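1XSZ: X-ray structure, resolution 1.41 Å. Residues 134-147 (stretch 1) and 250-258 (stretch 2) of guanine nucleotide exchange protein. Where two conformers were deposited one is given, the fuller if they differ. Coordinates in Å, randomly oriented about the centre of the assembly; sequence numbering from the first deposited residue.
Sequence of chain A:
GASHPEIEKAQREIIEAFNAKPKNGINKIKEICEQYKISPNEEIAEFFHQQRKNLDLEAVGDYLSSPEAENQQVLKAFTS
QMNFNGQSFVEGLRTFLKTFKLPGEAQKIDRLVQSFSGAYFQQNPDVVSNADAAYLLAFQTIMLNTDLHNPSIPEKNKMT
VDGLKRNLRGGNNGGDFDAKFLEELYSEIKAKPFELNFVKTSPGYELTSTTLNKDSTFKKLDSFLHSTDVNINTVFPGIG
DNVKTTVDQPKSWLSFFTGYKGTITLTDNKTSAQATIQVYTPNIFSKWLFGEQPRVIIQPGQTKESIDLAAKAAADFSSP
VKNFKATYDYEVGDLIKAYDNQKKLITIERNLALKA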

# COMPACT_ATOMS: atom_id res chain seq x y z
N ALA A 134 -2.39 -14.10 -14.85
CA ALA A 134 -2.95 -12.77 -15.02
C ALA A 134 -2.17 -11.78 -14.15
O ALA A 134 -1.93 -10.65 -14.55
CB ALA A 134 -4.43 -12.75 -14.64
N TYR A 135 -1.78 -12.23 -12.96
CA TYR A 135 -1.01 -11.40 -12.03
C TYR A 135 0.35 -11.07 -12.64
O TYR A 135 0.79 -9.92 -12.62
CB TYR A 135 -0.84 -12.13 -10.70
CG TYR A 135 0.08 -11.44 -9.71
CD1 TYR A 135 -0.25 -10.21 -9.15
CD2 TYR A 135 1.28 -12.03 -9.33
CE1 TYR A 135 0.60 -9.58 -8.23
CE2 TYR A 135 2.14 -11.42 -8.42
CZ TYR A 135 1.79 -10.20 -7.87
OH TYR A 135 2.63 -9.61 -6.96
N LEU A 136 1.02 -12.07 -13.19
CA LEU A 136 2.32 -11.85 -13.82
C LEU A 136 2.16 -10.82 -14.94
O LEU A 136 2.95 -9.87 -15.05
CB LEU A 136 2.87 -13.16 -14.40
CG LEU A 136 4.13 -13.00 -15.27
CD1 LEU A 136 5.29 -12.49 -14.43
CD2 LEU A 136 4.48 -14.34 -15.91
N LEU A 137 1.15 -11.00 -15.78
CA LEU A 137 0.91 -10.08 -16.89
C LEU A 137 0.65 -8.67 -16.37
O LEU A 137 1.15 -7.69 -16.92
CB LEU A 137 -0.28 -10.55 -17.72
CG LEU A 137 -0.30 -10.16 -19.19
CD1 LEU A 137 0.88 -10.80 -19.92
CD2 LEU A 137 -1.61 -10.61 -19.80
N ALA A 138 -0.14 -8.57 -15.30
CA ALA A 138 -0.47 -7.28 -14.72
C ALA A 138 0.74 -6.53 -14.19
O ALA A 138 0.94 -5.37 -14.55
CB ALA A 138 -1.51 -7.45 -13.61
N PHE A 139 1.56 -7.18 -13.36
CA PHE A 139 2.70 -6.43 -12.84
C PHE A 139 3.78 -6.21 -13.89
O PHE A 139 4.48 -5.20 -13.85
CB PHE A 139 3.21 -7.03 -11.50
CG PHE A 139 4.07 -8.26 -11.61
CD1 PHE A 139 5.36 -8.19 -12.12
CD2 PHE A 139 3.62 -9.48 -11.09
CE1 PHE A 139 6.20 -9.31 -12.10
CE2 PHE A 139 4.46 -10.60 -11.07
CZ PHE A 139 5.75 -10.51 -11.57
N GLN A 140 3.88 -7.10 -14.88
CA GLN A 140 4.85 -6.89 -15.95
C GLN A 140 4.39 -5.67 -16.76
O GLN A 140 5.20 -4.84 -17.16
CB GLN A 140 4.95 -8.12 -16.85
CG GLN A 140 5.67 -9.32 -16.24
CD GLN A 140 7.16 -9.10 -16.09
OE1 GLN A 140 7.78 -8.39 -16.88
NE2 GLN A 140 7.75 -9.72 -15.08
N THR A 141 3.08 -5.54 -17.00
CA THR A 141 2.56 -4.41 -17.75
C THR A 141 2.75 -3.11 -16.98
O THR A 141 3.06 -2.07 -17.57
CB THR A 141 1.07 -4.62 -18.09
OG1 THR A 141 0.92 -5.84 -18.83
CG2 THR A 141 0.55 -3.47 -18.95
N ILE A 142 2.58 -3.16 -15.66
CA ILE A 142 2.80 -1.97 -14.84
C ILE A 142 4.28 -1.57 -14.93
O ILE A 142 4.60 -0.39 -15.07
CB ILE A 142 2.37 -2.24 -13.38
CG1 ILE A 142 0.84 -2.31 -13.33
CG2 ILE A 142 2.89 -1.13 -12.45
CD1 ILE A 142 0.29 -2.84 -12.02
N MET A 143 5.20 -2.54 -14.88
CA MET A 143 6.61 -2.20 -15.00
C MET A 143 6.90 -1.65 -16.40
O MET A 143 7.67 -0.70 -16.56
CB MET A 143 7.52 -3.41 -14.77
CG MET A 143 7.61 -3.88 -13.33
SD MET A 143 8.97 -5.06 -13.04
CE MET A 143 8.40 -6.46 -13.96
N LEU A 144 6.30 -2.27 -17.41
CA LEU A 144 6.51 -1.84 -18.79
C LEU A 144 6.03 -0.40 -19.00
O LEU A 144 6.63 0.35 -19.77
CB LEU A 144 5.80 -2.81 -19.75
CG LEU A 144 6.02 -2.57 -21.24
CD1 LEU A 144 7.50 -2.62 -21.57
CD2 LEU A 144 5.27 -3.64 -22.03
N ASN A 145 4.94 -0.03 -18.34
CA ASN A 145 4.42 1.33 -18.45
C ASN A 145 5.50 2.33 -18.00
O ASN A 145 5.73 3.33 -18.67
CB ASN A 145 3.15 1.46 -17.59
CG ASN A 145 2.59 2.87 -17.58
OD1 ASN A 145 2.67 3.57 -16.57
ND2 ASN A 145 2.02 3.28 -18.70
N THR A 146 6.16 2.05 -16.88
CA THR A 146 7.22 2.94 -16.42
C THR A 146 8.41 2.89 -17.38
O THR A 146 8.98 3.91 -17.75
CB THR A 146 7.71 2.54 -15.02
OG1 THR A 146 6.69 2.84 -14.06
CG2 THR A 146 8.99 3.30 -14.65
N ASP A 147 8.77 1.68 -17.78
CA ASP A 147 9.90 1.49 -18.68
C ASP A 147 9.75 2.28 -19.98
O ASP A 147 10.70 2.93 -20.43
CB ASP A 147 10.06 -0.00 -18.97
CG ASP A 147 11.36 -0.33 -19.66
OD1 ASP A 147 11.36 -0.46 -20.90
OD2 ASP A 147 12.38 -0.45 -18.95
N PRO A 250 11.31 -7.64 -0.21
CA PRO A 250 10.54 -7.06 -1.32
C PRO A 250 10.52 -7.87 -2.61
O PRO A 250 11.55 -8.40 -3.03
CB PRO A 250 11.23 -5.72 -1.53
CG PRO A 250 12.68 -6.09 -1.29
CD PRO A 250 12.58 -6.92 -0.03
N LYS A 251 9.35 -7.98 -3.22
CA LYS A 251 9.26 -8.66 -4.51
C LYS A 251 10.05 -7.77 -5.45
O LYS A 251 10.01 -6.54 -5.35
CB LYS A 251 7.81 -8.78 -4.98
CG LYS A 251 6.98 -9.75 -4.17
CD LYS A 251 5.56 -9.85 -4.70
CE LYS A 251 4.74 -10.81 -3.86
NZ LYS A 251 3.33 -10.89 -4.33
N SER A 252 10.78 -8.37 -6.39
CA SER A 252 11.59 -7.59 -7.31
C SER A 252 10.80 -6.54 -8.07
O SER A 252 11.27 -5.42 -8.23
CB SER A 252 12.31 -8.51 -8.31
OG SER A 252 11.39 -9.16 -9.17
N TRP A 253 9.59 -6.87 -8.52
CA TRP A 253 8.81 -5.90 -9.27
C TRP A 253 8.39 -4.70 -8.43
O TRP A 253 8.26 -3.61 -8.96
CB TRP A 253 7.60 -6.55 -9.98
CG TRP A 253 6.35 -6.75 -9.17
CD1 TRP A 253 5.98 -7.87 -8.50
CD2 TRP A 253 5.26 -5.82 -9.05
NE1 TRP A 253 4.72 -7.72 -7.97
CE2 TRP A 253 4.25 -6.47 -8.29
CE3 TRP A 253 5.03 -4.52 -9.51
CZ2 TRP A 253 3.03 -5.85 -7.98
CZ3 TRP A 253 3.81 -3.91 -9.21
CH2 TRP A 253 2.83 -4.58 -8.45
N LEU A 254 8.19 -4.92 -7.13
CA LEU A 254 7.81 -3.82 -6.24
C LEU A 254 9.02 -2.91 -6.00
O LEU A 254 8.87 -1.70 -5.82
CB LEU A 254 7.24 -4.36 -4.93
CG LEU A 254 5.87 -5.02 -5.10
CD1 LEU A 254 5.42 -5.68 -3.81
CD2 LEU A 254 4.85 -3.97 -5.56
N SER A 255 10.21 -3.50 -5.97
CA SER A 255 11.44 -2.73 -5.79
C SER A 255 11.63 -1.83 -7.02
O SER A 255 11.98 -0.66 -6.91
CB SER A 255 12.63 -3.67 -5.63
OG SER A 255 13.85 -2.95 -5.56
N PHE A 256 11.38 -2.40 -8.20
CA PHE A 256 11.50 -1.68 -9.46
C PHE A 256 10.47 -0.54 -9.52
O PHE A 256 10.81 0.61 -9.79
CB PHE A 256 11.25 -2.70 -10.60
CG PHE A 256 11.19 -2.11 -11.99
CD1 PHE A 256 10.08 -1.38 -12.42
CD2 PHE A 256 12.21 -2.38 -12.90
CE1 PHE A 256 9.99 -0.93 -13.74
CE2 PHE A 256 12.13 -1.94 -14.22
CZ PHE A 256 11.01 -1.21 -14.64
N PHE A 257 9.22 -0.88 -9.24
CA PHE A 257 8.14 0.08 -9.33
C PHE A 257 8.11 1.20 -8.29
O PHE A 257 7.84 2.36 -8.64
CB PHE A 257 6.81 -0.70 -9.31
CG PHE A 257 5.58 0.13 -9.59
CD1 PHE A 257 5.47 0.89 -10.75
CD2 PHE A 257 4.51 0.11 -8.70
CE1 PHE A 257 4.31 1.61 -11.03
CE2 PHE A 257 3.35 0.83 -8.97
CZ PHE A 257 3.25 1.58 -10.14
N THR A 258 8.42 0.86 -7.04
CA THR A 258 8.33 1.82 -5.94
C THR A 258 9.60 2.10 -5.14
O THR A 258 9.61 3.02 -4.32
CB THR A 258 7.30 1.35 -4.90
OG1 THR A 258 7.84 0.22 -4.19
CG2 THR A 258 5.99 0.94 -5.56
O HOH W 1 7.86 3.22 -11.54

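Aromatic side chains often bind two helices through their faces, and the contact between residues 134-147 and 250-258 shows how rotamers make those faces available. The helices run 27° from parallel, their axes 10.0 Å apart at closest approach. Trp 253 is the knob, set among Tyr 135, Phe 139, Ile 142 and Met 143. Its chi1 of 84° (p) and chi2 of -94° lay the indole almost flat against Phe 139, whose own chi1 is p (79°): the planes differ by 8° in an offset stack, while Phe 139 CB lies 3.4 Å from Trp 253 CD2, over the indole face. A buried indole N-H left without a partner is costly, and Tyr 135, in the t rotamer, brings its hydroxyl to the indole edge. Trp 253 NE1 donates to Tyr 135 OH at 3.0 Å. Lys 251, extended beyond its m chi1 with every later torsion t, donates from NZ to the same Tyr 135 OH, also at 3.0 Å.

Further along, a flexible thioether and a branched methyl cover rings. Met 143 (m, t, m) places SD 4.0 Å from the centre of the Phe 256 ring, over its face; Ile 142 (m, t) sets CG2 over the face of the Phe 257 ring, 3.4 Å from Phe 257 CE1, a CH-pi contact. A water donates to both Thr 146 OG1 and Phe 257 O, bridging the helices.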